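PDB 6W6M: type IV pilus secretin PilQ family protein from Vibrio cholerae, which forms the outer-membrane secretin channel of the type IVa competence pilus, a ring of fourteen subunits through which the pilus is thought to pass. Local coordinates for the interface of chains A and B. Numbering follows the deposited sequence. Chains: chain A/B, Type IV pilus secretin PilQ family protein.

Contact 1: the interface of chains A and B. Residues chain A 291-292; chain B 261-262, 314-318, 430.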
ATOM      1  N   ARG A 291      -0.015 -10.373 -47.644  1.00 89.34           N
ATOM      2  CA  ARG A 291      -0.795  -9.770 -48.716  1.00 89.34           C
ATOM      3  C   ARG A 291      -1.110 -10.786 -49.805  1.00 89.34           C
ATOM      4  O   ARG A 291      -2.225 -10.821 -50.333  1.00 89.34           O
ATOM      5  CB  ARG A 291      -0.030  -8.579 -49.288  1.00 89.34           C
ATOM      6  CG  ARG A 291      -0.886  -7.511 -49.882  1.00 89.34           C
ATOM      7  CD  ARG A 291      -0.026  -6.412 -50.441  1.00 89.34           C
ATOM      8  NE  ARG A 291       0.528  -6.779 -51.732  1.00 89.34           N
ATOM      9  CZ  ARG A 291       0.043  -6.365 -52.893  1.00 89.34           C
ATOM     10  NH1 ARG A 291      -1.000  -5.556 -52.932  1.00 89.34           N
ATOM     11  NH2 ARG A 291       0.608  -6.753 -54.018  1.00 89.34           N
ATOM     12  N   THR A 292      -0.139 -11.631 -50.144  1.00 92.19           N
ATOM     13  CA  THR A 292      -0.275 -12.583 -51.237  1.00 92.19           C
ATOM     14  C   THR A 292      -0.221 -14.032 -50.777  1.00 92.19           C
ATOM     15  O   THR A 292      -0.137 -14.928 -51.620  1.00 92.19           O
ATOM     16  CB  THR A 292       0.805 -12.338 -52.297  1.00 92.19           C
ATOM     17  OG1 THR A 292       2.098 -12.466 -51.705  1.00 92.19           O
ATOM     18  CG2 THR A 292       0.679 -10.952 -52.894  1.00 92.19           C
TER
ATOM     19  N   PHE B 261       2.073  -0.610 -55.496  1.00 94.28           N
ATOM     20  CA  PHE B 261       1.013  -1.572 -55.208  1.00 94.28           C
ATOM     21  C   PHE B 261       1.110  -2.174 -53.813  1.00 94.28           C
ATOM     22  O   PHE B 261       0.195  -2.883 -53.413  1.00 94.28           O
ATOM     23  CB  PHE B 261       0.938  -2.727 -56.222  1.00 94.28           C
ATOM     24  CG  PHE B 261       0.502  -2.308 -57.580  1.00 94.28           C
ATOM     25  CD1 PHE B 261      -0.742  -1.749 -57.775  1.00 94.28           C
ATOM     26  CD2 PHE B 261       1.324  -2.487 -58.668  1.00 94.28           C
ATOM     27  CE1 PHE B 261      -1.147  -1.367 -59.026  1.00 94.28           C
ATOM     28  CE2 PHE B 261       0.923  -2.107 -59.918  1.00 94.28           C
ATOM     29  CZ  PHE B 261      -0.314  -1.547 -60.097  1.00 94.28           C
ATOM     30  N   ALA B 262       2.160  -1.907 -53.049  1.00 92.86           N
ATOM     31  CA  ALA B 262       2.266  -2.445 -51.705  1.00 92.86           C
ATOM     32  C   ALA B 262       2.859  -1.377 -50.806  1.00 92.86           C
ATOM     33  O   ALA B 262       3.505  -0.443 -51.278  1.00 92.86           O
ATOM     34  CB  ALA B 262       3.118  -3.715 -51.673  1.00 92.86           C
ATOM     35  N   LEU B 314       7.065  -9.612 -55.715  1.00101.96           N
ATOM     36  CA  LEU B 314       6.005  -9.604 -54.710  1.00101.96           C
ATOM     37  C   LEU B 314       4.921  -8.568 -55.005  1.00101.96           C
ATOM     38  O   LEU B 314       3.735  -8.903 -55.060  1.00101.96           O
ATOM     39  CB  LEU B 314       6.594  -9.369 -53.319  1.00101.96           C
ATOM     40  CG  LEU B 314       7.511 -10.477 -52.811  1.00101.96           C
ATOM     41  CD1 LEU B 314       8.143 -10.072 -51.504  1.00101.96           C
ATOM     42  CD2 LEU B 314       6.745 -11.767 -52.662  1.00101.96           C
ATOM     43  N   ASP B 315       5.293  -7.303 -55.184  1.00100.20           N
ATOM     44  CA  ASP B 315       4.284  -6.246 -55.231  1.00100.20           C
ATOM     45  C   ASP B 315       3.499  -6.310 -56.538  1.00100.20           C
ATOM     46  O   ASP B 315       3.973  -5.878 -57.593  1.00100.20           O
ATOM     47  CB  ASP B 315       4.924  -4.877 -55.028  1.00100.20           C
ATOM     48  CG  ASP B 315       5.971  -4.561 -56.056  1.00100.20           C
ATOM     49  OD1 ASP B 315       6.508  -5.507 -56.656  1.00100.20           O
ATOM     50  OD2 ASP B 315       6.254  -3.364 -56.263  1.00100.20           O
ATOM     51  N   ILE B 316       2.281  -6.836 -56.454  1.00 96.10           N
ATOM     52  CA  ILE B 316       1.366  -6.955 -57.588  1.00 96.10           C
ATOM     53  C   ILE B 316      -0.030  -6.572 -57.125  1.00 96.10           C
ATOM     54  O   ILE B 316      -0.341  -6.633 -55.930  1.00 96.10           O
ATOM     55  CB  ILE B 316       1.354  -8.385 -58.162  1.00 96.10           C
ATOM     56  CG1 ILE B 316       0.886  -9.369 -57.096  1.00 96.10           C
ATOM     57  CG2 ILE B 316       2.720  -8.775 -58.686  1.00 96.10           C
ATOM     58  CD1 ILE B 316       0.637 -10.751 -57.617  1.00 96.10           C
ATOM     59  N   PRO B 317      -0.894  -6.167 -58.053  1.00 92.19           N
ATOM     60  CA  PRO B 317      -2.284  -5.895 -57.683  1.00 92.19           C
ATOM     61  C   PRO B 317      -3.019  -7.166 -57.287  1.00 92.19           C
ATOM     62  O   PRO B 317      -2.798  -8.238 -57.851  1.00 92.19           O
ATOM     63  CB  PRO B 317      -2.875  -5.287 -58.957  1.00 92.19           C
ATOM     64  CG  PRO B 317      -1.999  -5.760 -60.040  1.00 92.19           C
ATOM     65  CD  PRO B 317      -0.633  -5.839 -59.462  1.00 92.19           C
ATOM     66  N   VAL B 318      -3.914  -7.030 -56.309  1.00 84.61           N
ATOM     67  CA  VAL B 318      -4.658  -8.155 -55.765  1.00 84.61           C
ATOM     68  C   VAL B 318      -6.117  -8.064 -56.201  1.00 84.61           C
ATOM     69  O   VAL B 318      -6.549  -7.093 -56.812  1.00 84.61           O
ATOM     70  CB  VAL B 318      -4.552  -8.245 -54.234  1.00 84.61           C
ATOM     71  CG1 VAL B 318      -3.130  -8.496 -53.824  1.00 84.61           C
ATOM     72  CG2 VAL B 318      -5.062  -6.985 -53.597  1.00 84.61           C
ATOM     73  N   ASN B 430      -8.430  -9.201 -50.908  1.00 75.14           N
ATOM     74  CA  ASN B 430      -8.116 -10.559 -50.490  1.00 75.14           C
ATOM     75  C   ASN B 430      -7.207 -10.574 -49.266  1.00 75.14           C
ATOM     76  O   ASN B 430      -6.211  -9.855 -49.207  1.00 75.14           O
ATOM     77  CB  ASN B 430      -7.458 -11.299 -51.654  1.00 75.14           C
ATOM     78  CG  ASN B 430      -7.355 -12.785 -51.427  1.00 75.14           C
ATOM     79  OD1 ASN B 430      -8.190 -13.374 -50.761  1.00 75.14           O
ATOM     80  ND2 ASN B 430      -6.348 -13.402 -52.009  1.00 75.14           N
TER
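The turn between strands 285-289 and 294-299 of chain A meets two loop stretches of chain B: the residues that precede helix 264-271, and the linker that runs from the end of helix 303-314 into strand 320-347. Both chains are PilQ, a member of the bacterial secretin family, and they are neighbours in its ring. A:Arg291 carries the contact and hides 124 Å² against chain B. Its CG lies anti to the backbone N (chi1 -152°) and the chain then bends at chi3 (79°), which brings the guanidinium in among backbone groups of chain B. Aliphatic carbons flank the flat group on both faces. CG1 of B:Val318 sits over one face toward the rim, 3.7 Å from NH1 of A:Arg291, and the methyl CB of B:Ala262 lies over the opposite face, 4.0 Å from NE of A:Arg291. In the plane, the edge points at the carbonyl O of B:Leu314 and at CA of B:Ile316. NH1 of A:Arg291 is 3.0 Å from O of B:Phe261, but its N-H points elsewhere and no hydrogen bond is made there. The carbonyls of B:Phe261 and B:Leu314 may still give the guanidinium, if charged, a partly negative setting. NH2 is modelled too near O of B:Ile316 and also faces its backbone N, another donor, so the placing of this end of the group is doubtful and no bond is assigned. The carboxylate of B:Asp315 is more remote, its OD1 6.6 Å from NH2 of A:Arg291, and any attraction between them would be long-range.

Contact 2: the interface of chains A and B. Residues chain A 440-443, 457; chain B 444, 491, 498-501.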
ATOM      1  N   THR A 440     -30.278 -14.408 -24.192  1.00 67.87           N
ATOM      2  CA  THR A 440     -30.064 -13.099 -23.579  1.00 67.87           C
ATOM      3  C   THR A 440     -28.778 -13.081 -22.762  1.00 67.87           C
ATOM      4  O   THR A 440     -28.242 -14.114 -22.367  1.00 67.87           O
ATOM      5  CB  THR A 440     -31.234 -12.676 -22.677  1.00 67.87           C
ATOM      6  OG1 THR A 440     -31.073 -11.315 -22.273  1.00 67.87           O
ATOM      7  CG2 THR A 440     -31.313 -13.543 -21.448  1.00 67.87           C
ATOM      8  N   GLU A 441     -28.291 -11.876 -22.492  1.00 72.31           N
ATOM      9  CA  GLU A 441     -27.106 -11.663 -21.666  1.00 72.31           C
ATOM     10  C   GLU A 441     -27.489 -10.807 -20.468  1.00 72.31           C
ATOM     11  O   GLU A 441     -27.903  -9.660 -20.634  1.00 72.31           O
ATOM     12  CB  GLU A 441     -25.992 -10.996 -22.463  1.00 72.31           C
ATOM     13  CG  GLU A 441     -25.535 -11.782 -23.656  1.00 72.31           C
ATOM     14  CD  GLU A 441     -24.366 -11.131 -24.336  1.00 72.31           C
ATOM     15  OE1 GLU A 441     -24.055  -9.980 -23.978  1.00 72.31           O
ATOM     16  OE2 GLU A 441     -23.752 -11.767 -25.219  1.00 72.31           O
ATOM     17  N   ILE A 442     -27.335 -11.357 -19.277  1.00 73.96           N
ATOM     18  CA  ILE A 442     -27.765 -10.686 -18.051  1.00 73.96           C
ATOM     19  C   ILE A 442     -26.589  -9.901 -17.468  1.00 73.96           C
ATOM     20  O   ILE A 442     -25.508 -10.474 -17.272  1.00 73.96           O
ATOM     21  CB  ILE A 442     -28.307 -11.701 -17.050  1.00 73.96           C
ATOM     22  CG1 ILE A 442     -29.451 -12.491 -17.669  1.00 73.96           C
ATOM     23  CG2 ILE A 442     -28.806 -11.020 -15.808  1.00 73.96           C
ATOM     24  CD1 ILE A 442     -30.586 -11.643 -18.114  1.00 73.96           C
ATOM     25  N   PRO A 443     -26.790  -8.601 -17.236  1.00 76.75           N
ATOM     26  CA  PRO A 443     -25.745  -7.777 -16.643  1.00 76.75           C
ATOM     27  C   PRO A 443     -25.725  -8.068 -15.160  1.00 76.75           C
ATOM     28  O   PRO A 443     -26.724  -7.850 -14.481  1.00 76.75           O
ATOM     29  CB  PRO A 443     -26.249  -6.357 -16.881  1.00 76.75           C
ATOM     30  CG  PRO A 443     -27.728  -6.493 -16.915  1.00 76.75           C
ATOM     31  CD  PRO A 443     -27.997  -7.822 -17.558  1.00 76.75           C
ATOM     32  N   PHE A 457     -21.335  -9.960 -17.896  1.00 76.91           N
ATOM     33  CA  PHE A 457     -22.540 -10.510 -18.499  1.00 76.91           C
ATOM     34  C   PHE A 457     -22.512 -12.026 -18.440  1.00 76.91           C
ATOM     35  O   PHE A 457     -21.588 -12.654 -18.960  1.00 76.91           O
ATOM     36  CB  PHE A 457     -22.689 -10.057 -19.951  1.00 76.91           C
ATOM     37  CG  PHE A 457     -22.872  -8.588 -20.101  1.00 76.91           C
ATOM     38  CD1 PHE A 457     -24.111  -8.018 -19.953  1.00 76.91           C
ATOM     39  CD2 PHE A 457     -21.797  -7.770 -20.379  1.00 76.91           C
ATOM     40  CE1 PHE A 457     -24.280  -6.669 -20.079  1.00 76.91           C
ATOM     41  CE2 PHE A 457     -21.962  -6.416 -20.503  1.00 76.91           C
ATOM     42  CZ  PHE A 457     -23.204  -5.871 -20.353  1.00 76.91           C
TER
ATOM     43  N   TYR B 444     -22.299   0.989 -19.659  1.00 80.06           N
ATOM     44  CA  TYR B 444     -22.486   0.186 -18.448  1.00 80.06           C
ATOM     45  C   TYR B 444     -21.743   0.811 -17.275  1.00 80.06           C
ATOM     46  O   TYR B 444     -20.681   1.405 -17.458  1.00 80.06           O
ATOM     47  CB  TYR B 444     -22.102  -1.275 -18.668  1.00 80.06           C
ATOM     48  CG  TYR B 444     -23.201  -2.043 -19.361  1.00 80.06           C
ATOM     49  CD1 TYR B 444     -24.211  -2.655 -18.631  1.00 80.06           C
ATOM     50  CD2 TYR B 444     -23.250  -2.127 -20.744  1.00 80.06           C
ATOM     51  CE1 TYR B 444     -25.226  -3.345 -19.259  1.00 80.06           C
ATOM     52  CE2 TYR B 444     -24.262  -2.813 -21.381  1.00 80.06           C
ATOM     53  CZ  TYR B 444     -25.244  -3.420 -20.635  1.00 80.06           C
ATOM     54  OH  TYR B 444     -26.249  -4.106 -21.271  1.00 80.06           O
ATOM     55  N   VAL B 491     -33.202  -5.178 -15.987  1.00 78.82           N
ATOM     56  CA  VAL B 491     -33.226  -6.056 -14.826  1.00 78.82           C
ATOM     57  C   VAL B 491     -32.682  -5.339 -13.600  1.00 78.82           C
ATOM     58  O   VAL B 491     -32.114  -4.251 -13.700  1.00 78.82           O
ATOM     59  CB  VAL B 491     -32.449  -7.351 -15.107  1.00 78.82           C
ATOM     60  CG1 VAL B 491     -33.134  -8.110 -16.205  1.00 78.82           C
ATOM     61  CG2 VAL B 491     -31.028  -7.051 -15.492  1.00 78.82           C
ATOM     62  N   ALA B 498     -29.837  -2.236 -14.455  1.00 76.74           N
ATOM     63  CA  ALA B 498     -29.000  -2.205 -15.647  1.00 76.74           C
ATOM     64  C   ALA B 498     -29.814  -2.771 -16.802  1.00 76.74           C
ATOM     65  O   ALA B 498     -30.925  -3.269 -16.612  1.00 76.74           O
ATOM     66  CB  ALA B 498     -27.695  -2.966 -15.412  1.00 76.74           C
ATOM     67  N   VAL B 499     -29.256  -2.707 -18.004  1.00 74.20           N
ATOM     68  CA  VAL B 499     -29.956  -3.064 -19.229  1.00 74.20           C
ATOM     69  C   VAL B 499     -29.418  -4.397 -19.723  1.00 74.20           C
ATOM     70  O   VAL B 499     -28.203  -4.609 -19.730  1.00 74.20           O
ATOM     71  CB  VAL B 499     -29.787  -1.978 -20.309  1.00 74.20           C
ATOM     72  CG1 VAL B 499     -30.681  -2.253 -21.485  1.00 74.20           C
ATOM     73  CG2 VAL B 499     -30.075  -0.620 -19.743  1.00 74.20           C
ATOM     74  N   SER B 500     -30.309  -5.293 -20.133  1.00 71.96           N
ATOM     75  CA  SER B 500     -29.924  -6.581 -20.687  1.00 71.96           C
ATOM     76  C   SER B 500     -30.016  -6.552 -22.210  1.00 71.96           C
ATOM     77  O   SER B 500     -30.597  -5.648 -22.803  1.00 71.96           O
ATOM     78  CB  SER B 500     -30.791  -7.693 -20.105  1.00 71.96           C
ATOM     79  OG  SER B 500     -32.143  -7.532 -20.468  1.00 71.96           O
ATOM     80  N   ILE B 501     -29.428  -7.560 -22.846  1.00 68.08           N
ATOM     81  CA  ILE B 501     -29.287  -7.611 -24.297  1.00 68.08           C
ATOM     82  C   ILE B 501     -29.798  -8.949 -24.807  1.00 68.08           C
ATOM     83  O   ILE B 501     -29.552  -9.984 -24.185  1.00 68.08           O
ATOM     84  CB  ILE B 501     -27.817  -7.385 -24.710  1.00 68.08           C
ATOM     85  CG1 ILE B 501     -27.384  -5.965 -24.356  1.00 68.08           C
ATOM     86  CG2 ILE B 501     -27.611  -7.639 -26.184  1.00 68.08           C
ATOM     87  CD1 ILE B 501     -25.919  -5.718 -24.474  1.00 68.08           C
TER
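Strand 440-444 of chain A runs antiparallel to strand 496-513 of chain B, with strand 456-471 of chain A and strands 440-444 and 486-493 of chain B packed alongside. In this secretin-family channel the pairing centres on A:Glu441 and B:Ile501. The carbonyl O of B:Ile501 accepts two hydrogen bonds: one from the backbone N of A:Glu441 at 2.8 Å, and one from the hydroxyl OG1 of A:Thr440, also 2.8 Å. OG1 lies anti to the backbone N (chi1 -171°) and reaches that oxygen from above the carbonyl plane, 50° out of it. The return bond from N of B:Ile501 to O of A:Glu441 is weak.

Farther along, A:Pro443 presses its ring carbons against small side chains. Its CG lies 3.6 Å from CG2 of B:Val491 and 3.8 Å from CB of B:Ala498, while CD packs against CB of B:Ser500. The ring of A:Phe457 stands edge-on to B:Tyr444, with planes 88° apart, and directs CZ at one face of the tyrosine toward its rim. Within chain B, the phenol OH of B:Tyr444 donates to the carbonyl O of B:Val499, which may help to fix the ring against the phenylalanine. The patch joins the beta-structure of neighbouring subunits and so helps close the secretin ring.

Contact 3: the interface of chains A and B. Residues chain A 372, 395, 397, 404, 406; chain B 357, 360-361, 364, 366.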
ATOM      1  N   PHE A 372     -74.012 -12.760  12.808  1.00109.24           N
ATOM      2  CA  PHE A 372     -73.997 -14.214  12.739  1.00109.24           C
ATOM      3  C   PHE A 372     -72.568 -14.702  12.932  1.00109.24           C
ATOM      4  O   PHE A 372     -71.653 -14.216  12.258  1.00109.24           O
ATOM      5  CB  PHE A 372     -74.573 -14.724  11.417  1.00109.24           C
ATOM      6  CG  PHE A 372     -75.144 -16.104  11.510  1.00109.24           C
ATOM      7  CD1 PHE A 372     -76.176 -16.379  12.383  1.00109.24           C
ATOM      8  CD2 PHE A 372     -74.650 -17.126  10.729  1.00109.24           C
ATOM      9  CE1 PHE A 372     -76.699 -17.646  12.476  1.00109.24           C
ATOM     10  CE2 PHE A 372     -75.174 -18.394  10.821  1.00109.24           C
ATOM     11  CZ  PHE A 372     -76.198 -18.653  11.692  1.00109.24           C
ATOM     12  N   GLN A 395     -79.855 -26.332   2.392  1.00 93.35           N
ATOM     13  CA  GLN A 395     -80.188 -25.756   3.686  1.00 93.35           C
ATOM     14  C   GLN A 395     -81.562 -26.225   4.136  1.00 93.35           C
ATOM     15  O   GLN A 395     -82.409 -26.569   3.313  1.00 93.35           O
ATOM     16  CB  GLN A 395     -80.155 -24.231   3.627  1.00 93.35           C
ATOM     17  CG  GLN A 395     -80.233 -23.563   4.966  1.00 93.35           C
ATOM     18  CD  GLN A 395     -80.364 -22.074   4.854  1.00 93.35           C
ATOM     19  OE1 GLN A 395     -81.124 -21.569   4.040  1.00 93.35           O
ATOM     20  NE2 GLN A 395     -79.617 -21.356   5.666  1.00 93.35           N
ATOM     21  N   ALA A 397     -83.933 -24.469   7.156  1.00101.34           N
ATOM     22  CA  ALA A 397     -84.020 -23.467   8.209  1.00101.34           C
ATOM     23  C   ALA A 397     -85.472 -23.280   8.601  1.00101.34           C
ATOM     24  O   ALA A 397     -86.286 -22.879   7.768  1.00101.34           O
ATOM     25  CB  ALA A 397     -83.428 -22.130   7.755  1.00101.34           C
ATOM     26  N   LEU A 404     -81.644 -25.314  12.404  1.00 96.08           N
ATOM     27  CA  LEU A 404     -81.005 -24.911  11.159  1.00 96.08           C
ATOM     28  C   LEU A 404     -79.955 -25.953  10.812  1.00 96.08           C
ATOM     29  O   LEU A 404     -79.252 -26.440  11.699  1.00 96.08           O
ATOM     30  CB  LEU A 404     -80.361 -23.526  11.286  1.00 96.08           C
ATOM     31  CG  LEU A 404     -79.806 -22.859  10.030  1.00 96.08           C
ATOM     32  CD1 LEU A 404     -79.971 -21.363  10.122  1.00 96.08           C
ATOM     33  CD2 LEU A 404     -78.356 -23.178   9.831  1.00 96.08           C
ATOM     34  N   ASP A 406     -77.026 -26.832   7.493  1.00 91.34           N
ATOM     35  CA  ASP A 406     -76.403 -26.465   6.225  1.00 91.34           C
ATOM     36  C   ASP A 406     -75.427 -27.542   5.770  1.00 91.34           C
ATOM     37  O   ASP A 406     -74.710 -28.124   6.590  1.00 91.34           O
ATOM     38  CB  ASP A 406     -75.640 -25.158   6.354  1.00 91.34           C
ATOM     39  CG  ASP A 406     -76.541 -23.971   6.499  1.00 91.34           C
ATOM     40  OD1 ASP A 406     -77.701 -24.151   6.906  1.00 91.34           O
ATOM     41  OD2 ASP A 406     -76.094 -22.854   6.189  1.00 91.34           O
TER
ATOM     42  N   ILE B 357     -72.637 -21.387   1.467  1.00 93.35           N
ATOM     43  CA  ILE B 357     -73.326 -21.251   2.740  1.00 93.35           C
ATOM     44  C   ILE B 357     -73.717 -19.804   3.013  1.00 93.35           C
ATOM     45  O   ILE B 357     -74.800 -19.531   3.532  1.00 93.35           O
ATOM     46  CB  ILE B 357     -72.442 -21.832   3.866  1.00 93.35           C
ATOM     47  CG1 ILE B 357     -72.348 -23.346   3.698  1.00 93.35           C
ATOM     48  CG2 ILE B 357     -72.970 -21.474   5.232  1.00 93.35           C
ATOM     49  CD1 ILE B 357     -71.857 -24.054   4.899  1.00 93.35           C
ATOM     50  N   ASN B 360     -76.983 -19.115   1.094  1.00 96.65           N
ATOM     51  CA  ASN B 360     -78.206 -19.547   1.762  1.00 96.65           C
ATOM     52  C   ASN B 360     -78.498 -18.701   2.993  1.00 96.65           C
ATOM     53  O   ASN B 360     -79.660 -18.511   3.361  1.00 96.65           O
ATOM     54  CB  ASN B 360     -78.113 -21.020   2.147  1.00 96.65           C
ATOM     55  CG  ASN B 360     -78.160 -21.939   0.956  1.00 96.65           C
ATOM     56  OD1 ASN B 360     -78.558 -21.545  -0.132  1.00 96.65           O
ATOM     57  ND2 ASN B 360     -77.760 -23.179   1.161  1.00 96.65           N
ATOM     58  N   LEU B 361     -77.462 -18.203   3.662  1.00100.93           N
ATOM     59  CA  LEU B 361     -77.712 -17.345   4.813  1.00100.93           C
ATOM     60  C   LEU B 361     -78.180 -15.962   4.379  1.00100.93           C
ATOM     61  O   LEU B 361     -78.805 -15.242   5.162  1.00100.93           O
ATOM     62  CB  LEU B 361     -76.463 -17.246   5.685  1.00100.93           C
ATOM     63  CG  LEU B 361     -75.994 -18.542   6.343  1.00100.93           C
ATOM     64  CD1 LEU B 361     -74.755 -18.292   7.168  1.00100.93           C
ATOM     65  CD2 LEU B 361     -77.082 -19.133   7.200  1.00100.93           C
ATOM     66  N   LYS B 364     -82.322 -15.138   3.356  1.00103.82           N
ATOM     67  CA  LYS B 364     -83.055 -15.278   4.613  1.00103.82           C
ATOM     68  C   LYS B 364     -82.802 -13.975   5.370  1.00103.82           C
ATOM     69  O   LYS B 364     -82.377 -12.956   4.792  1.00103.82           O
ATOM     70  CB  LYS B 364     -82.518 -16.432   5.465  1.00103.82           C
ATOM     71  CG  LYS B 364     -82.598 -17.819   4.847  1.00103.82           C
ATOM     72  CD  LYS B 364     -84.037 -18.244   4.620  1.00103.82           C
ATOM     73  CE  LYS B 364     -84.105 -19.660   4.071  1.00103.82           C
ATOM     74  NZ  LYS B 364     -85.510 -20.087   3.818  1.00103.82           N
ATOM     75  N   LEU B 366     -80.586 -13.804   7.930  1.00107.53           N
ATOM     76  CA  LEU B 366     -79.530 -14.100   8.891  1.00107.53           C
ATOM     77  C   LEU B 366     -78.327 -13.176   8.727  1.00107.53           C
ATOM     78  O   LEU B 366     -77.837 -12.604   9.706  1.00107.53           O
ATOM     79  CB  LEU B 366     -79.144 -15.571   8.778  1.00107.53           C
ATOM     80  CG  LEU B 366     -80.326 -16.450   9.193  1.00107.53           C
ATOM     81  CD1 LEU B 366     -80.064 -17.918   8.968  1.00107.53           C
ATOM     82  CD2 LEU B 366     -80.660 -16.203  10.640  1.00107.53           C
TER
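Strands 390-397 and 404-429 of chain A, with the loop that carries A:Phe372, pack against helix 357-362 of chain B and the loop that follows it. This is a side-by-side contact between neighbouring subunits of a secretin-family ring, made by van der Waals packing; no hydrogen bond or salt bridge crosses this patch. A:Gln395 lies extended, CG anti to the backbone N (chi1 -169°), and slides past B:Asn360 in the opposite direction. The two amide planes are 32° apart, and the carboxamide CD of A:Gln395 rests 3.7 Å from CB of B:Asn360. At the other end of the overlap, ND2 of B:Asn360 comes beside CB of A:Gln395 at 3.6 Å. B:Lys364, bent at chi2 (-64°), also runs antiparallel to the glutamine and sets its CE 3.5 Å from OE1 of A:Gln395. B:Leu361 sends its branches to different neighbours. CD1 lies off the CD2–CE2 side of the ring of A:Phe372, out of its plane, 3.7 Å from CE2, the two side chains crossing at about a right angle, whereas CD2 lies 3.7 Å from NE2 of A:Gln395 and borders the carboxylate of A:Asp406. OD2 of that carboxylate touches the branch methyl CG2 of B:Ile357 at 3.5 Å, an apolar neighbour for a polar atom. A:Leu404 and B:Leu366 meet tip to tip, CD1 against CD1 at 3.6 Å.

The three contacts are spread along one boundary between neighbouring subunits. The C-alpha centres of contact 1 and contact 2 are about 44 Å apart, those of contact 2 and contact 3 about 58 Å, and those of contact 1 and contact 3 about 100 Å. They share no residue. Strand 404-429 of chain A, used in contact 3, is followed, through strand 434-438, by strand 440-444 of contact 2, and the same strand of chain B ends beside B:Asn430 of contact 1. Loop, strand-pairing and van der Waals contacts thus follow one another along the long subunit, and their repetition around fourteen copies would support the closed ring.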